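PDB 3QZ6: HpcH/HpaI aldolase from Desulfitobacterium hafniense, which belongs to the HpcH/HpaI aldolase and citrate lyase family and folds as a TIM barrel of eight parallel strands surrounded by helices. Local coordinates for residues F5-L10 / E143-A148; Y50-I55 / Q82-I87; V76-V81 / V107-Y112; G96-E101 / H152-E157; C196-Y201 / M222-E227. All coordinates share one frame; numbering follows the deposited sequence.

Of the five contacts in this TIM barrel, one joins a helix to a barrel strand; the others join helices and loops of the outer layer. Interaction 1 sets the N-terminal helix 6-11 against strand 145-150. Interactions 2 and 3 share helix 78-87, their centres about 13 Å apart, and pack three outer helices in sequence; Phe52 of one touches Ala79 and His80 of the other, while Ala110 of interaction 3 also meets Ile146 of interaction 1. Interaction 4 follows at the far end of strand 145-150, and Val156 carries it onto the helix of interaction 5. Interactions 2 and 5 lie on opposite sides of the chain's centre, about 31 Å apart between centres. The bound zinc ion is about 13 Å from the side chain of Ile55 in interaction 2.

Interaction 1. Residues F5-L10 / E143-A148; sequences FLKKKL and EIFIMA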
# COMPACT_ATOMS: atom_id res chain seq x y z
N PHE A 5 6.86 16.27 16.96
CA PHE A 5 7.89 15.27 17.23
C PHE A 5 9.21 15.45 16.46
O PHE A 5 10.26 15.02 16.94
CB PHE A 5 7.34 13.86 16.97
CG PHE A 5 5.94 13.65 17.50
CD1 PHE A 5 5.70 13.59 18.86
CD2 PHE A 5 4.87 13.49 16.63
CE1 PHE A 5 4.42 13.39 19.35
CE2 PHE A 5 3.58 13.29 17.11
CZ PHE A 5 3.36 13.24 18.47
N LEU A 6 9.16 16.06 15.29
CA LEU A 6 10.32 16.03 14.39
C LEU A 6 11.51 16.89 14.82
O LEU A 6 12.63 16.38 14.94
CB LEU A 6 9.90 16.37 12.95
CG LEU A 6 11.01 16.16 11.91
CD1 LEU A 6 11.48 14.72 11.92
CD2 LEU A 6 10.53 16.55 10.51
N LYS A 7 11.28 18.19 15.03
CA LYS A 7 12.40 19.08 15.36
C LYS A 7 13.04 18.73 16.69
O LYS A 7 14.24 18.94 16.90
CB LYS A 7 11.97 20.55 15.36
CG LYS A 7 11.57 21.06 13.99
CD LYS A 7 12.53 22.10 13.47
CE LYS A 7 12.73 23.22 14.47
NZ LYS A 7 13.21 24.46 13.82
N LYS A 8 12.24 18.19 17.61
CA LYS A 8 12.74 17.76 18.90
C LYS A 8 13.83 16.69 18.71
O LYS A 8 14.89 16.75 19.31
CB LYS A 8 11.59 17.21 19.74
CG LYS A 8 11.82 17.18 21.23
CD LYS A 8 10.50 16.88 21.95
CE LYS A 8 10.72 16.57 23.43
NZ LYS A 8 9.44 16.16 24.10
N LYS A 9 13.56 15.72 17.84
CA LYS A 9 14.54 14.69 17.52
C LYS A 9 15.78 15.26 16.85
O LYS A 9 16.91 14.92 17.21
CB LYS A 9 13.91 13.64 16.61
CG LYS A 9 12.78 12.87 17.28
CD LYS A 9 12.06 11.97 16.28
CE LYS A 9 11.06 11.07 17.01
NZ LYS A 9 10.20 10.34 16.05
N LEU A 10 15.58 16.13 15.86
CA LEU A 10 16.68 16.69 15.10
C LEU A 10 17.55 17.52 16.03
O LEU A 10 18.78 17.49 15.95
CB LEU A 10 16.16 17.58 13.97
CG LEU A 10 15.46 16.85 12.83
CD1 LEU A 10 14.88 17.85 11.84
CD2 LEU A 10 16.43 15.90 12.14
N GLU A 143 8.85 24.74 16.46
CA GLU A 143 8.64 23.33 16.10
C GLU A 143 8.23 23.08 14.64
O GLU A 143 8.36 21.96 14.13
CB GLU A 143 7.63 22.70 17.05
CG GLU A 143 8.07 22.73 18.51
CD GLU A 143 6.95 22.40 19.48
OE1 GLU A 143 5.81 22.88 19.26
OE2 GLU A 143 7.19 21.65 20.44
N ILE A 144 7.73 24.12 13.98
CA ILE A 144 7.40 24.05 12.55
C ILE A 144 8.66 23.72 11.74
O ILE A 144 9.72 24.29 11.97
CB ILE A 144 6.88 25.41 12.05
CG1 ILE A 144 5.60 25.77 12.80
CG2 ILE A 144 6.62 25.39 10.56
CD1 ILE A 144 4.61 24.67 12.82
N PHE A 145 8.53 22.80 10.78
CA PHE A 145 9.68 22.29 10.04
C PHE A 145 9.64 22.72 8.57
O PHE A 145 8.68 22.43 7.87
CB PHE A 145 9.72 20.76 10.13
CG PHE A 145 10.90 20.14 9.44
CD1 PHE A 145 12.16 20.16 10.02
CD2 PHE A 145 10.75 19.55 8.19
CE1 PHE A 145 13.25 19.59 9.38
CE2 PHE A 145 11.84 18.98 7.54
CZ PHE A 145 13.09 19.01 8.14
N ILE A 146 10.67 23.42 8.11
CA ILE A 146 10.73 23.86 6.72
C ILE A 146 11.95 23.28 6.04
O ILE A 146 13.07 23.50 6.49
CB ILE A 146 10.84 25.40 6.61
CG1 ILE A 146 9.67 26.10 7.31
CG2 ILE A 146 10.92 25.82 5.14
CD1 ILE A 146 8.33 25.59 6.89
N MSE A 147 11.75 22.54 4.95
CA MSE A 147 12.88 21.92 4.28
C MSE A 147 12.91 22.30 2.81
O MSE A 147 11.91 22.18 2.11
CB MSE A 147 12.82 20.40 4.44
CG MSE A 147 13.94 19.66 3.71
SE MSE A 147 14.13 17.81 4.32
CE MSE A 147 12.45 17.11 3.61
N ALA A 148 14.07 22.78 2.34
CA ALA A 148 14.21 23.16 0.93
C ALA A 148 14.67 21.97 0.09
O ALA A 148 15.64 21.30 0.42
CB ALA A 148 15.19 24.32 0.78
O HOH W 1 8.62 19.44 14.97
O HOH W 2 10.86 26.27 13.41
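Leu6 lays its CD2 methyl over the centre of the Phe145 ring, 3.7 Å above the ring plane, in a CH-pi contact. This is the floor of a TIM barrel: helix 6-11 packs against the beginning of strand 145-150, and Leu6 and Leu10 also touch Val16 at the start of the first strand. Phe145 CG is anti to its backbone N (chi1 -178°) and the CB bond points toward the helix, where two leucines a turn apart meet the ring. Leu10 brings CD1 to 3.4 Å from Phe145 CE1, a tight approach, its side chain crossing that of the phenylalanine at about a right angle. Branched leucines suit this buried place because their methyls fit closely around a flat ring.

Lys7 comes in at the edge of the ring. Lys7 CD lies 4.0 Å from Phe145 CD1, and Lys7 CG sits 3.3 Å from Glu143 O. The chain bends at chi2 and chi3, keeping the methylenes against the chain leading into strand 145-150 while the ammonium group reaches a salt bridge with Asp169. A lysine can do both, being oily along its length and charged at the end. One water lies between Lys7 NZ and Ile144 O. Another stitches the two backbones together, accepting from Lys7 N at 2.9 Å and donating to Glu143 O at 2.7 Å.

Interaction 2. Residues Y50-I55 / Q82-I87; sequences YTFREI and QRLLDI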
# COMPACT_ATOMS: atom_id res chain seq x y z
N TYR A 50 -3.71 13.87 -3.34
CA TYR A 50 -4.22 13.95 -1.96
C TYR A 50 -5.05 15.20 -1.69
O TYR A 50 -4.65 16.29 -2.06
CB TYR A 50 -3.06 13.88 -0.96
CG TYR A 50 -2.44 12.52 -0.90
CD1 TYR A 50 -2.95 11.53 -0.06
CD2 TYR A 50 -1.34 12.20 -1.70
CE1 TYR A 50 -2.38 10.28 -0.02
CE2 TYR A 50 -0.77 10.95 -1.66
CZ TYR A 50 -1.29 10.00 -0.82
OH TYR A 50 -0.72 8.74 -0.80
N THR A 51 -6.21 15.05 -1.05
CA THR A 51 -7.00 16.22 -0.64
C THR A 51 -6.62 16.65 0.77
O THR A 51 -5.97 15.90 1.51
CB THR A 51 -8.48 15.89 -0.64
OG1 THR A 51 -8.73 14.95 0.43
CG2 THR A 51 -8.91 15.29 -1.98
N PHE A 52 -7.03 17.85 1.17
CA PHE A 52 -6.70 18.27 2.52
C PHE A 52 -7.45 17.44 3.58
O PHE A 52 -6.94 17.26 4.69
CB PHE A 52 -6.92 19.78 2.71
CG PHE A 52 -5.88 20.61 2.02
CD1 PHE A 52 -4.97 20.02 1.13
CD2 PHE A 52 -5.77 21.97 2.25
CE1 PHE A 52 -4.00 20.76 0.47
CE2 PHE A 52 -4.80 22.74 1.59
CZ PHE A 52 -3.91 22.13 0.71
N ARG A 53 -8.65 16.96 3.24
CA ARG A 53 -9.38 16.05 4.13
C ARG A 53 -8.59 14.75 4.33
O ARG A 53 -8.44 14.25 5.46
CB ARG A 53 -10.79 15.76 3.60
CG ARG A 53 -11.60 14.75 4.47
CD ARG A 53 -11.86 15.35 5.86
NE ARG A 53 -12.70 16.54 5.76
CZ ARG A 53 -12.83 17.47 6.70
NH1 ARG A 53 -12.15 17.38 7.84
NH2 ARG A 53 -13.63 18.51 6.49
N GLU A 54 -8.08 14.18 3.24
CA GLU A 54 -7.28 12.95 3.37
C GLU A 54 -6.08 13.18 4.28
O GLU A 54 -5.70 12.31 5.08
CB GLU A 54 -6.82 12.45 2.00
CG GLU A 54 -7.96 11.84 1.18
CD GLU A 54 -7.57 11.64 -0.28
OE1 GLU A 54 -6.45 12.04 -0.66
OE2 GLU A 54 -8.38 11.08 -1.05
N ILE A 55 -5.48 14.36 4.16
CA ILE A 55 -4.32 14.69 4.98
C ILE A 55 -4.73 14.81 6.44
O ILE A 55 -4.07 14.29 7.31
CB ILE A 55 -3.61 15.94 4.45
CG1 ILE A 55 -2.93 15.59 3.12
CG2 ILE A 55 -2.57 16.44 5.48
CD1 ILE A 55 -2.40 16.79 2.34
N GLN A 82 -0.99 27.81 5.25
CA GLN A 82 -1.82 28.07 6.41
C GLN A 82 -2.69 26.85 6.75
O GLN A 82 -2.71 26.40 7.90
CB GLN A 82 -2.71 29.29 6.18
CG GLN A 82 -3.67 29.59 7.32
CD GLN A 82 -2.99 30.36 8.45
OE1 GLN A 82 -2.23 31.29 8.20
NE2 GLN A 82 -3.24 29.95 9.68
N ARG A 83 -3.39 26.31 5.77
CA ARG A 83 -4.33 25.22 6.05
C ARG A 83 -3.62 23.97 6.53
O ARG A 83 -4.07 23.30 7.46
CB ARG A 83 -5.19 24.89 4.82
CG ARG A 83 -6.03 26.07 4.31
CD ARG A 83 -6.90 25.63 3.12
NE ARG A 83 -8.02 24.79 3.57
CZ ARG A 83 -8.96 24.30 2.77
NH1 ARG A 83 -8.90 24.52 1.46
NH2 ARG A 83 -9.95 23.57 3.29
N LEU A 84 -2.51 23.61 5.88
CA LEU A 84 -1.87 22.35 6.21
C LEU A 84 -1.24 22.39 7.59
O LEU A 84 -1.28 21.40 8.31
CB LEU A 84 -0.85 21.93 5.14
CG LEU A 84 -1.48 21.51 3.80
CD1 LEU A 84 -0.42 21.36 2.72
CD2 LEU A 84 -2.30 20.23 3.95
N LEU A 85 -0.66 23.53 7.97
CA LEU A 85 -0.12 23.66 9.33
C LEU A 85 -1.25 23.63 10.35
O LEU A 85 -1.12 23.04 11.43
CB LEU A 85 0.69 24.94 9.50
CG LEU A 85 2.03 25.01 8.76
CD1 LEU A 85 2.69 26.35 8.99
CD2 LEU A 85 2.97 23.89 9.20
N ASP A 86 -2.35 24.29 10.02
CA ASP A 86 -3.48 24.34 10.95
C ASP A 86 -4.04 22.93 11.14
O ASP A 86 -4.35 22.51 12.26
CB ASP A 86 -4.57 25.28 10.43
CG ASP A 86 -4.20 26.75 10.59
OD1 ASP A 86 -3.27 27.05 11.37
OD2 ASP A 86 -4.83 27.61 9.95
N ILE A 87 -4.16 22.20 10.04
CA ILE A 87 -4.66 20.82 10.09
C ILE A 87 -3.75 19.94 10.94
O ILE A 87 -4.22 19.05 11.64
CB ILE A 87 -4.83 20.24 8.67
CG1 ILE A 87 -6.03 20.90 7.98
CG2 ILE A 87 -5.02 18.74 8.71
CD1 ILE A 87 -5.98 20.76 6.42
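Neighbouring outer helices of the TIM barrel, 52-65 and 78-87, meet here through Phe52, which takes Leu84 over one face and Arg83 at its edge. Leu84 CD2 stands over the centre of the Phe52 ring, 3.8 Å above its plane, a CH-pi contact. Leu84 CD2 also lies 3.8 Å from Ile55 CD1, so one branch of the leucine touches two residues of the opposing helix. Arg83 crosses the phenylalanine at about a right angle: its CD lies at the ring edge, and Phe52 CD2 sits over one face of the guanidinium, 3.8 Å from Arg83 NE, the two planes being 67° apart. Arginine suits this outer position, its aliphatic part lining the ring's edge while its charged end stays at the exposed side. Ile87 CD1 closes in on Phe52 CB at 4.0 Å.

Phe52 occupies the first turn of its helix, fastened by a capping box: Glu54 N donates to Thr51 OG1 at 3.0 Å, and Thr51 N to Glu54 OE1, also at 3.0 Å, from above the carboxylate plane. Farther inward the apolar layer continues to the barrel wall, with Leu84 resting on Ile73 and on Phe92 of strand 91-94, and Ile55 on Cys45, just past strand 40-44.

Interaction 3. Residues V76-V81 / V107-Y112; sequences VDRAHV and VRLAKY
Leu109 carries most of this contact, its two methyls spread over the start of helix 78-87 from the end of helix 100-110, two successive outer helices of the TIM barrel. Leu109 CD1 presses on backbone, 3.5 Å from Asp77 C, and touches Val76 CG1 at 3.9 Å. Leu109 CD2 instead lies against Arg78 CB at 4.0 Å. Leucine fits because its forked end can cover a helix start and the side chains around it at once.

Val81, one turn on, fills the other side of the interface. Val81 CG1 is anti to the backbone N (chi1 173°) and reaches Leu109 CB at 3.7 Å and Ala110 CB at 3.9 Å, also lying close to the Leu109 carbonyl. A compact valine facing a small alanine lets the backbones approach closely here. Arg78 adds only the root of its side chain; beyond CG the chain runs extended to NE on the exposed side.

The helix start under Leu109 is firmly made. Asp77, its N-cap, accepts on OD1 from His80 N at 3.0 Å and from His80 ND1 at 2.8 Å, the two donors arriving from opposite faces of the carboxylate. Inward lies the barrel wall: Val76 packs on Ile94 and Val81 on Phe92 of strand 91-94, and Ala110 meets Ile146 of strand 145-150.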
# COMPACT_ATOMS: atom_id res chain seq x y z
N VAL A 76 4.02 27.60 -3.26
CA VAL A 76 3.99 28.26 -1.97
C VAL A 76 2.93 29.35 -1.96
O VAL A 76 3.10 30.40 -2.57
CB VAL A 76 5.37 28.85 -1.65
CG1 VAL A 76 5.32 29.64 -0.34
CG2 VAL A 76 6.40 27.74 -1.58
N ASP A 77 1.81 29.09 -1.31
CA ASP A 77 0.82 30.15 -1.08
C ASP A 77 0.12 29.91 0.24
O ASP A 77 0.34 28.89 0.90
CB ASP A 77 -0.17 30.31 -2.25
CG ASP A 77 -1.04 29.08 -2.48
OD1 ASP A 77 -1.07 28.20 -1.59
OD2 ASP A 77 -1.70 29.01 -3.56
N ARG A 78 -0.72 30.86 0.63
CA ARG A 78 -1.36 30.83 1.93
C ARG A 78 -2.31 29.64 2.03
O ARG A 78 -2.39 28.98 3.07
CB ARG A 78 -2.11 32.14 2.20
CG ARG A 78 -2.53 32.32 3.65
CD ARG A 78 -2.93 33.78 3.93
NE ARG A 78 -3.09 33.98 5.37
CZ ARG A 78 -4.20 33.70 6.04
NH1 ARG A 78 -5.26 33.22 5.40
NH2 ARG A 78 -4.25 33.91 7.34
N ALA A 79 -3.03 29.37 0.93
CA ALA A 79 -3.97 28.25 0.91
C ALA A 79 -3.28 26.94 1.32
O ALA A 79 -3.83 26.17 2.11
CB ALA A 79 -4.61 28.10 -0.47
N HIS A 80 -2.08 26.69 0.79
CA HIS A 80 -1.38 25.46 1.17
C HIS A 80 -0.77 25.54 2.55
O HIS A 80 -0.99 24.67 3.40
CB HIS A 80 -0.31 25.09 0.14
CG HIS A 80 -0.88 24.62 -1.16
ND1 HIS A 80 -1.29 25.48 -2.15
CD2 HIS A 80 -1.16 23.37 -1.60
CE1 HIS A 80 -1.77 24.78 -3.17
NE2 HIS A 80 -1.70 23.50 -2.86
N VAL A 81 -0.01 26.60 2.80
CA VAL A 81 0.77 26.66 4.02
C VAL A 81 -0.08 26.83 5.27
O VAL A 81 0.07 26.10 6.24
CB VAL A 81 1.85 27.77 3.94
CG1 VAL A 81 2.54 27.91 5.29
CG2 VAL A 81 2.86 27.42 2.83
N VAL A 107 8.57 30.93 4.91
CA VAL A 107 8.68 31.24 6.32
C VAL A 107 7.65 32.30 6.76
O VAL A 107 7.05 32.19 7.83
CB VAL A 107 10.11 31.68 6.69
CG1 VAL A 107 10.17 32.20 8.13
CG2 VAL A 107 11.07 30.51 6.48
N ARG A 108 7.43 33.32 5.94
CA ARG A 108 6.43 34.34 6.27
C ARG A 108 5.04 33.72 6.48
O ARG A 108 4.29 34.12 7.38
CB ARG A 108 6.34 35.40 5.18
CG ARG A 108 5.41 36.59 5.54
CD ARG A 108 5.25 37.58 4.38
NE ARG A 108 4.55 37.00 3.22
CZ ARG A 108 3.23 36.90 3.11
NH1 ARG A 108 2.43 37.33 4.08
NH2 ARG A 108 2.69 36.37 2.02
N LEU A 109 4.69 32.75 5.65
CA LEU A 109 3.37 32.13 5.73
C LEU A 109 3.27 31.12 6.86
O LEU A 109 2.18 30.87 7.38
CB LEU A 109 3.03 31.45 4.41
CG LEU A 109 2.80 32.38 3.21
CD1 LEU A 109 2.74 31.56 1.93
CD2 LEU A 109 1.53 33.21 3.38
N ALA A 110 4.41 30.57 7.26
CA ALA A 110 4.44 29.42 8.16
C ALA A 110 4.62 29.78 9.63
O ALA A 110 4.33 28.97 10.51
CB ALA A 110 5.55 28.47 7.74
N LYS A 111 5.12 30.98 9.89
CA LYS A 111 5.45 31.38 11.26
C LYS A 111 4.48 32.44 11.79
O LYS A 111 4.12 33.36 11.06
CB LYS A 111 6.88 31.96 11.33
CG LYS A 111 7.98 30.98 11.04
CD LYS A 111 8.08 29.92 12.11
CE LYS A 111 8.97 28.77 11.67
NZ LYS A 111 10.39 28.99 11.99
N TYR A 112 4.08 32.29 13.04
CA TYR A 112 3.28 33.30 13.72
C TYR A 112 4.11 34.56 13.96
O TYR A 112 5.33 34.48 14.04
CB TYR A 112 2.81 32.78 15.08
CG TYR A 112 1.83 31.64 15.01
CD1 TYR A 112 0.62 31.78 14.33
CD2 TYR A 112 2.10 30.43 15.63
CE1 TYR A 112 -0.29 30.73 14.27
CE2 TYR A 112 1.19 29.37 15.58
CZ TYR A 112 -0.00 29.53 14.90
OH TYR A 112 -0.92 28.50 14.85

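Interaction 4. Residues G96-E101 / H152-E157; sequences GVQSAE and HVKAVE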
# COMPACT_ATOMS: atom_id res chain seq x y z
N GLY A 96 11.85 22.24 -5.79
CA GLY A 96 12.50 23.10 -6.76
C GLY A 96 12.81 24.49 -6.24
O GLY A 96 12.52 25.48 -6.90
N VAL A 97 13.42 24.59 -5.07
CA VAL A 97 13.70 25.90 -4.51
C VAL A 97 14.85 26.53 -5.27
O VAL A 97 15.91 25.94 -5.40
CB VAL A 97 14.09 25.82 -3.04
CG1 VAL A 97 14.46 27.21 -2.53
CG2 VAL A 97 12.93 25.24 -2.23
N GLN A 98 14.64 27.74 -5.78
CA GLN A 98 15.65 28.38 -6.61
C GLN A 98 16.14 29.74 -6.10
O GLN A 98 17.02 30.34 -6.72
CB GLN A 98 15.15 28.54 -8.04
CG GLN A 98 14.93 27.24 -8.77
CD GLN A 98 14.87 27.45 -10.26
OE1 GLN A 98 15.87 27.80 -10.89
NE2 GLN A 98 13.69 27.25 -10.84
N SER A 99 15.58 30.24 -5.01
CA SER A 99 16.00 31.57 -4.52
C SER A 99 15.66 31.77 -3.06
O SER A 99 14.80 31.08 -2.51
CB SER A 99 15.27 32.65 -5.32
OG SER A 99 13.89 32.58 -5.04
N ALA A 100 16.33 32.73 -2.44
CA ALA A 100 16.05 33.09 -1.06
C ALA A 100 14.59 33.52 -0.94
O ALA A 100 13.94 33.26 0.07
CB ALA A 100 16.97 34.21 -0.59
N GLU A 101 14.07 34.17 -1.98
CA GLU A 101 12.73 34.74 -1.89
C GLU A 101 11.67 33.67 -1.63
O GLU A 101 10.75 33.88 -0.84
CB GLU A 101 12.39 35.55 -3.14
CG GLU A 101 10.99 36.17 -3.10
CD GLU A 101 10.72 36.96 -1.82
OE1 GLU A 101 11.62 37.72 -1.38
OE2 GLU A 101 9.61 36.81 -1.25
N HIS A 152 17.89 22.20 -9.08
CA HIS A 152 18.41 22.99 -10.20
C HIS A 152 19.87 23.34 -9.98
O HIS A 152 20.28 23.64 -8.86
CB HIS A 152 17.61 24.29 -10.38
CG HIS A 152 16.16 24.08 -10.69
ND1 HIS A 152 15.21 23.90 -9.70
CD2 HIS A 152 15.49 24.04 -11.87
CE1 HIS A 152 14.02 23.75 -10.26
NE2 HIS A 152 14.16 23.83 -11.57
N VAL A 153 20.65 23.30 -11.05
CA VAL A 153 22.05 23.71 -11.00
C VAL A 153 22.17 25.15 -10.49
O VAL A 153 23.09 25.48 -9.74
CB VAL A 153 22.71 23.60 -12.39
CG1 VAL A 153 24.13 24.14 -12.36
CG2 VAL A 153 22.68 22.15 -12.84
N LYS A 154 21.24 25.99 -10.90
CA LYS A 154 21.23 27.39 -10.49
C LYS A 154 21.05 27.53 -8.97
O LYS A 154 21.64 28.41 -8.33
CB LYS A 154 20.13 28.14 -11.24
CG LYS A 154 19.65 29.43 -10.62
CD LYS A 154 18.29 29.80 -11.21
CE LYS A 154 17.80 31.17 -10.74
NZ LYS A 154 16.49 31.53 -11.37
N ALA A 155 20.23 26.65 -8.40
CA ALA A 155 20.01 26.67 -6.95
C ALA A 155 21.28 26.24 -6.23
O ALA A 155 21.65 26.81 -5.20
CB ALA A 155 18.84 25.75 -6.56
N VAL A 156 21.96 25.24 -6.78
CA VAL A 156 23.23 24.80 -6.22
C VAL A 156 24.24 25.95 -6.21
O VAL A 156 24.94 26.18 -5.21
CB VAL A 156 23.79 23.61 -7.00
CG1 VAL A 156 25.18 23.25 -6.50
CG2 VAL A 156 22.86 22.42 -6.88
N GLU A 157 24.31 26.68 -7.31
CA GLU A 157 25.22 27.82 -7.41
C GLU A 157 24.87 28.92 -6.41
O GLU A 157 25.74 29.62 -5.91
CB GLU A 157 25.20 28.39 -8.83
CG GLU A 157 25.77 27.46 -9.88
CD GLU A 157 25.53 27.98 -11.30
OE1 GLU A 157 26.02 27.35 -12.26
OE2 GLU A 157 24.84 29.02 -11.44
O HOH W 3 16.07 23.73 -7.06
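Two loops that leave the C-terminal ends of adjacent TIM-barrel strands, 91-94 and 145-150, meet where Gln98 stacks on His152. The amide and imidazole planes are only 8° apart, and Gln98 CD stands over the His152 ring centre, 3.5 Å above it. A flat polar amide suits this face, since it stacks like an aromatic group yet tolerates solvent. Gly96 reaches the ring edge, its CA 3.9 Å from His152 CE1; the backbone has a positive phi of 50°, readily taken by glycine, whose lack of a side chain permits the approach. Ala155, in the first turn of helix 153-157, is small enough to let Val97 O come within 3.2 Å of its CB. The extended Lys154 chain crosses Gln98, with CD 3.2 Å from Gln98 OE1.

A water sits in the ring plane, 2.8 Å from His152 ND1, and donates to Val97 O at 2.8 Å. Between these two segments the polar link thus runs through water, which should help fix the ring's rotation, while the stack supplies much of the direct contact.

Interaction 5. Residues C196-Y201 / M222-E227; sequences CYEKVY and MGWAVE
The helical segments 196-201 and 223-227 run nearly parallel, at 25° to each other, with axes 12.6 Å apart, a wide spacing, which the long Trp224 side chain bridges. Trp224 lies at the heart of an aromatic cluster with Tyr197 and Tyr201 on the outer helical layer of the TIM barrel. Its CG is anti to the backbone N, and the CB bond points toward helix 191-207, where the six-membered ring of the indole meets the two tyrosines, one turn apart. Trp224 CH2 touches Tyr197 CB at 3.6 Å, and Trp224 CZ3 meets Tyr201 CE2 at 3.7 Å. Both ring pairs are oblique: the six-membered ring of Trp224 makes 58° with the plane of Tyr197 and 31° with that of Tyr201. Tryptophan suits the place, having reach and a broad apolar surface.

Glu198 bends at chi2 to bring its carboxylate beside the indole, OE2 lying 3.6 Å from Trp224 CZ2. That oxygen is in a salt bridge with Arg228, which also makes a cation-pi contact with Trp224, so charge and ring share one partner. Phe213 of strand 210-215 extends the cluster toward the barrel, and Met222 and Val226 pack on Leu256 and Pro257 of the second subunit. Tyr201 OH, hydrogen-bonded to Gly212 O, completes the contact by lying 4.0 Å from Ala225 CB.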
# COMPACT_ATOMS: atom_id res chain seq x y z
N CYS A 196 27.17 18.10 -6.95
CA CYS A 196 26.14 19.03 -6.49
C CYS A 196 25.81 18.78 -5.02
O CYS A 196 25.73 19.72 -4.22
CB CYS A 196 24.87 18.91 -7.34
SG CYS A 196 25.04 19.48 -9.05
N TYR A 197 25.58 17.53 -4.66
CA TYR A 197 25.25 17.20 -3.27
C TYR A 197 26.30 17.76 -2.33
O TYR A 197 25.98 18.38 -1.32
CB TYR A 197 25.16 15.69 -3.07
CG TYR A 197 24.04 15.00 -3.82
CD1 TYR A 197 22.96 15.71 -4.33
CD2 TYR A 197 24.07 13.62 -4.00
CE1 TYR A 197 21.94 15.05 -5.01
CE2 TYR A 197 23.06 12.96 -4.67
CZ TYR A 197 21.99 13.68 -5.16
OH TYR A 197 21.00 13.00 -5.83
N GLU A 198 27.57 17.53 -2.68
CA GLU A 198 28.68 17.96 -1.84
C GLU A 198 28.68 19.47 -1.66
O GLU A 198 28.88 19.97 -0.55
CB GLU A 198 30.03 17.51 -2.43
CG GLU A 198 30.24 15.99 -2.49
CD GLU A 198 30.65 15.39 -1.15
OE1 GLU A 198 30.41 16.03 -0.10
OE2 GLU A 198 31.23 14.28 -1.15
N LYS A 199 28.48 20.19 -2.76
CA LYS A 199 28.45 21.65 -2.70
C LYS A 199 27.34 22.12 -1.78
O LYS A 199 27.53 23.03 -0.98
CB LYS A 199 28.24 22.26 -4.09
CG LYS A 199 29.49 22.29 -4.96
CD LYS A 199 29.19 22.86 -6.34
CE LYS A 199 30.42 22.81 -7.22
NZ LYS A 199 30.11 23.18 -8.62
N VAL A 200 26.18 21.49 -1.88
CA VAL A 200 25.06 21.90 -1.04
C VAL A 200 25.32 21.57 0.43
O VAL A 200 25.02 22.36 1.31
CB VAL A 200 23.74 21.25 -1.51
CG1 VAL A 200 22.63 21.53 -0.48
CG2 VAL A 200 23.37 21.79 -2.89
N TYR A 201 25.88 20.40 0.69
CA TYR A 201 26.19 20.01 2.06
C TYR A 201 27.19 20.98 2.72
O TYR A 201 27.05 21.35 3.89
CB TYR A 201 26.71 18.57 2.12
CG TYR A 201 25.62 17.51 2.16
CD1 TYR A 201 24.28 17.84 2.01
CD2 TYR A 201 25.94 16.18 2.39
CE1 TYR A 201 23.28 16.86 2.07
CE2 TYR A 201 24.97 15.20 2.44
CZ TYR A 201 23.64 15.54 2.28
OH TYR A 201 22.69 14.55 2.35
N MSE A 222 21.97 4.81 1.47
CA MSE A 222 21.86 5.90 2.44
C MSE A 222 23.17 6.08 3.23
O MSE A 222 23.37 7.09 3.88
CB MSE A 222 20.69 5.67 3.40
CG MSE A 222 20.34 6.91 4.22
SE MSE A 222 19.31 8.24 3.20
CE MSE A 222 17.78 7.07 2.97
N GLY A 223 24.04 5.08 3.17
CA GLY A 223 25.30 5.13 3.89
C GLY A 223 26.09 6.39 3.56
O GLY A 223 26.67 7.02 4.45
N TRP A 224 26.08 6.76 2.29
CA TRP A 224 26.78 7.95 1.82
C TRP A 224 26.38 9.20 2.60
O TRP A 224 27.22 10.00 2.99
CB TRP A 224 26.52 8.16 0.32
CG TRP A 224 27.33 9.28 -0.28
CD1 TRP A 224 28.55 9.18 -0.87
CD2 TRP A 224 26.96 10.67 -0.35
NE1 TRP A 224 28.97 10.41 -1.31
CE2 TRP A 224 28.01 11.34 -1.00
CE3 TRP A 224 25.84 11.40 0.07
CZ2 TRP A 224 27.98 12.72 -1.24
CZ3 TRP A 224 25.82 12.76 -0.17
CH2 TRP A 224 26.88 13.41 -0.81
N ALA A 225 25.07 9.36 2.81
CA ALA A 225 24.56 10.55 3.49
C ALA A 225 24.84 10.48 4.99
O ALA A 225 25.18 11.49 5.62
CB ALA A 225 23.05 10.69 3.23
N VAL A 226 24.67 9.29 5.55
CA VAL A 226 24.88 9.10 6.98
C VAL A 226 26.34 9.41 7.37
O VAL A 226 26.59 10.08 8.37
CB VAL A 226 24.47 7.68 7.42
CG1 VAL A 226 24.97 7.38 8.83
CG2 VAL A 226 22.94 7.53 7.33
N GLU A 227 27.28 8.94 6.55
CA GLU A 227 28.71 9.28 6.74
C GLU A 227 28.93 10.78 6.83
O GLU A 227 29.83 11.26 7.54
CB GLU A 227 29.54 8.77 5.56
CG GLU A 227 29.98 7.33 5.64
CD GLU A 227 30.87 6.95 4.46
OE1 GLU A 227 30.85 7.67 3.44
OE2 GLU A 227 31.58 5.93 4.57